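Local coordinates for 2-oxoglutarate carboxylase small subunit (Hydrogenobacter thermophilus, PDB 7KCT), which is the small subunit of a carboxylase, of the biotin carboxylase family, whose ATP-grasp fold holds ADP and magnesium, at residues A[119-124]-A[272-277]. Sequence-based numbering, arbitrary orientation.
Sequences ELMGDK and KEIGYY. With ADP (adenosine-5'-diphosphate), chain C.
Asp123 OD2 is gripped twice, by a salt bridge from Arg202 NH1 and a hydrogen bond with Ser168 OG, while OD1 accepts the backbone N-H of Arg126 and so N-caps helix 124-133; a short carboxylate suits this cap, and its bond to Arg202 probably helps to position that positive side chain beside the bicarbonate. Next to it, the long chain of Lys124 runs out to the diphosphate of ADP, where NZ makes a weak hydrogen bond to O3A of 3.3 Å. Between 119-124 and 272-277 the contact is apolar. The beta-branched Ile274 offers two methyl-ended arms: CG2 lies 4.0 Å from Leu120 CD2, the side chains crossing at a slant, and CD1 stands 4.1 Å from Met121 CG, near the start of that chain. CG1 sits between the backbone N and the carbonyl carbon (chi1 64°) and CG2 anti to the carbonyl carbon, which splits the arms between apolar neighbours suited to a partly buried surface. Gly275, whose positive phi suits glycine, is C-prime of a Schellman motif (Tyr276 N to Ala271 O, Gly275 N to Lys272 O). The contact thus joins the C-terminal ends of helices 115-120 and 257-273, with Ile274 and Tyr276 also resting on Val117, and Tyr276 on Met297 of strand 292-298.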
loop_
_atom_site.group_PDB
_atom_site.type_symbol
_atom_site.label_atom_id
_atom_site.label_comp_id
_atom_site.label_asym_id
_atom_site.label_seq_id
_atom_site.Cartn_x
_atom_site.Cartn_y
_atom_site.Cartn_z
ATOM N N GLU A 119 -7.679 17.311 -29.920
ATOM C CA GLU A 119 -7.138 18.224 -30.915
ATOM C C GLU A 119 -7.344 19.683 -30.516
ATOM O O GLU A 119 -6.485 20.530 -30.753
ATOM C CB GLU A 119 -7.821 17.951 -32.236
ATOM C CG GLU A 119 -7.091 18.318 -33.489
ATOM C CD GLU A 119 -7.875 17.733 -34.639
ATOM O OE1 GLU A 119 -9.052 18.139 -34.777
ATOM O OE2 GLU A 119 -7.368 16.819 -35.329
ATOM N N LEU A 120 -8.499 20.007 -29.971
ATOM C CA LEU A 120 -8.750 21.375 -29.551
ATOM C C LEU A 120 -7.746 21.849 -28.496
ATOM O O LEU A 120 -7.211 22.957 -28.593
ATOM C CB LEU A 120 -10.158 21.478 -29.014
ATOM C CG LEU A 120 -10.574 22.814 -28.421
ATOM C CD1 LEU A 120 -10.746 23.884 -29.510
ATOM C CD2 LEU A 120 -11.831 22.693 -27.546
ATOM N N MET A 121 -7.558 21.071 -27.431
ATOM C CA MET A 121 -6.714 21.449 -26.313
ATOM C C MET A 121 -5.275 21.075 -26.506
ATOM O O MET A 121 -4.499 21.208 -25.558
ATOM C CB MET A 121 -7.244 20.819 -25.038
ATOM C CG MET A 121 -8.653 21.210 -24.896
ATOM S SD MET A 121 -8.970 23.037 -24.843
ATOM C CE MET A 121 -8.580 23.612 -23.134
ATOM N N GLY A 122 -4.892 20.704 -27.712
ATOM C CA GLY A 122 -3.541 20.287 -28.018
ATOM C C GLY A 122 -2.580 21.407 -28.285
ATOM O O GLY A 122 -1.383 21.170 -28.439
ATOM N N ASP A 123 -3.075 22.628 -28.337
ATOM C CA ASP A 123 -2.250 23.801 -28.531
ATOM C C ASP A 123 -2.506 24.698 -27.337
ATOM O O ASP A 123 -3.662 24.986 -27.026
ATOM C CB ASP A 123 -2.603 24.470 -29.853
ATOM C CG ASP A 123 -1.923 25.799 -30.029
ATOM O OD1 ASP A 123 -2.487 26.806 -29.532
ATOM O OD2 ASP A 123 -0.819 25.843 -30.631
ATOM N N LYS A 124 -1.432 25.103 -26.646
ATOM C CA LYS A 124 -1.614 25.845 -25.394
ATOM C C LYS A 124 -2.289 27.195 -25.635
ATOM O O LYS A 124 -3.115 27.630 -24.834
ATOM C CB LYS A 124 -0.271 26.064 -24.671
ATOM C CG LYS A 124 0.402 24.803 -24.044
ATOM C CD LYS A 124 1.420 25.177 -22.897
ATOM C CE LYS A 124 2.400 24.033 -22.601
ATOM N NZ LYS A 124 3.854 24.383 -22.823
ATOM N N LYS A 272 -17.379 20.931 -18.994
ATOM C CA LYS A 272 -18.675 20.688 -19.626
ATOM C C LYS A 272 -18.824 21.489 -20.912
ATOM O O LYS A 272 -19.373 20.989 -21.898
ATOM C CB LYS A 272 -19.796 21.045 -18.662
ATOM C CG LYS A 272 -19.969 20.110 -17.522
ATOM C CD LYS A 272 -20.865 20.727 -16.454
ATOM C CE LYS A 272 -21.497 19.663 -15.551
ATOM N NZ LYS A 272 -22.810 19.183 -16.132
ATOM N N GLU A 273 -18.304 22.719 -20.945
ATOM C CA GLU A 273 -18.468 23.548 -22.145
ATOM C C GLU A 273 -17.799 22.913 -23.355
ATOM O O GLU A 273 -18.294 23.033 -24.479
ATOM C CB GLU A 273 -17.892 24.958 -21.938
ATOM C CG GLU A 273 -18.764 25.915 -21.131
ATOM C CD GLU A 273 -18.233 27.361 -21.142
ATOM O OE1 GLU A 273 -17.722 27.841 -22.189
ATOM O OE2 GLU A 273 -18.324 28.015 -20.083
ATOM N N ILE A 274 -16.643 22.278 -23.166
ATOM C CA ILE A 274 -15.977 21.660 -24.310
ATOM C C ILE A 274 -16.354 20.183 -24.441
ATOM O O ILE A 274 -15.729 19.444 -25.210
ATOM C CB ILE A 274 -14.442 21.827 -24.238
ATOM C CG1 ILE A 274 -13.850 21.105 -23.030
ATOM C CG2 ILE A 274 -14.044 23.295 -24.211
ATOM C CD1 ILE A 274 -12.331 21.143 -22.983
ATOM N N GLY A 275 -17.358 19.751 -23.697
ATOM C CA GLY A 275 -17.785 18.364 -23.702
ATOM C C GLY A 275 -16.694 17.383 -23.312
ATOM O O GLY A 275 -16.458 16.410 -24.034
ATOM N N TYR A 276 -16.037 17.613 -22.167
ATOM C CA TYR A 276 -14.963 16.731 -21.709
ATOM C C TYR A 276 -15.578 15.522 -21.014
ATOM O O TYR A 276 -16.511 15.660 -20.228
ATOM C CB TYR A 276 -13.995 17.451 -20.730
ATOM C CG TYR A 276 -12.650 16.744 -20.642
ATOM C CD1 TYR A 276 -11.706 16.930 -21.611
ATOM C CD2 TYR A 276 -12.343 15.865 -19.599
ATOM C CE1 TYR A 276 -10.519 16.271 -21.590
ATOM C CE2 TYR A 276 -11.099 15.189 -19.570
ATOM C CZ TYR A 276 -10.216 15.395 -20.583
ATOM O OH TYR A 276 -8.966 14.789 -20.669
ATOM N N TYR A 277 -15.009 14.333 -21.259
ATOM C CA TYR A 277 -15.274 13.163 -20.427
ATOM C C TYR A 277 -13.985 12.344 -20.313
ATOM O O TYR A 277 -12.995 12.606 -20.998
ATOM C CB TYR A 277 -16.461 12.302 -20.956
ATOM C CG TYR A 277 -16.411 11.885 -22.424
ATOM C CD1 TYR A 277 -15.491 10.943 -22.861
ATOM C CD2 TYR A 277 -17.351 12.375 -23.357
ATOM C CE1 TYR A 277 -15.445 10.541 -24.187
ATOM C CE2 TYR A 277 -17.312 11.980 -24.712
ATOM C CZ TYR A 277 -16.367 11.056 -25.114
ATOM O OH TYR A 277 -16.300 10.644 -26.433
HETATM P PB ADP C . 4.560 21.425 -20.053
HETATM O O1B ADP C . 5.915 21.071 -20.558
HETATM O O2B ADP C . 3.969 21.039 -18.721
HETATM O O3B ADP C . 3.492 21.512 -21.126
HETATM P PA ADP C . 3.595 23.770 -18.840
HETATM O O1A ADP C . 2.693 23.117 -17.855
HETATM O O2A ADP C . 3.115 25.069 -19.468
HETATM O O3A ADP C . 4.709 23.228 -19.797
HETATM O "O5'" ADP C . 4.648 24.642 -17.555
HETATM C "C5'" ADP C . 5.905 23.940 -17.241
HETATM C "C4'" ADP C . 6.248 24.428 -15.890
HETATM O "O4'" ADP C . 6.869 25.709 -16.148
HETATM C "C3'" ADP C . 5.059 24.662 -15.037
HETATM O "O3'" ADP C . 4.847 23.554 -14.154
HETATM C "C2'" ADP C . 5.618 25.803 -14.189
HETATM O "O2'" ADP C . 6.645 25.332 -13.235
HETATM C "C1'" ADP C . 6.400 26.631 -15.167
HETATM N N9 ADP C . 5.559 27.685 -15.785
HETATM C C8 ADP C . 4.658 27.596 -16.854
HETATM N N7 ADP C . 4.108 28.806 -17.135
HETATM C C5 ADP C . 4.651 29.679 -16.191
HETATM C C6 ADP C . 4.474 31.067 -15.956
HETATM N N6 ADP C . 3.615 31.781 -16.732
HETATM N N1 ADP C . 5.110 31.693 -14.934
HETATM C C2 ADP C . 5.951 30.901 -14.226
HETATM N N3 ADP C . 6.229 29.591 -14.339
HETATM C C4 ADP C . 5.551 28.999 -15.354
#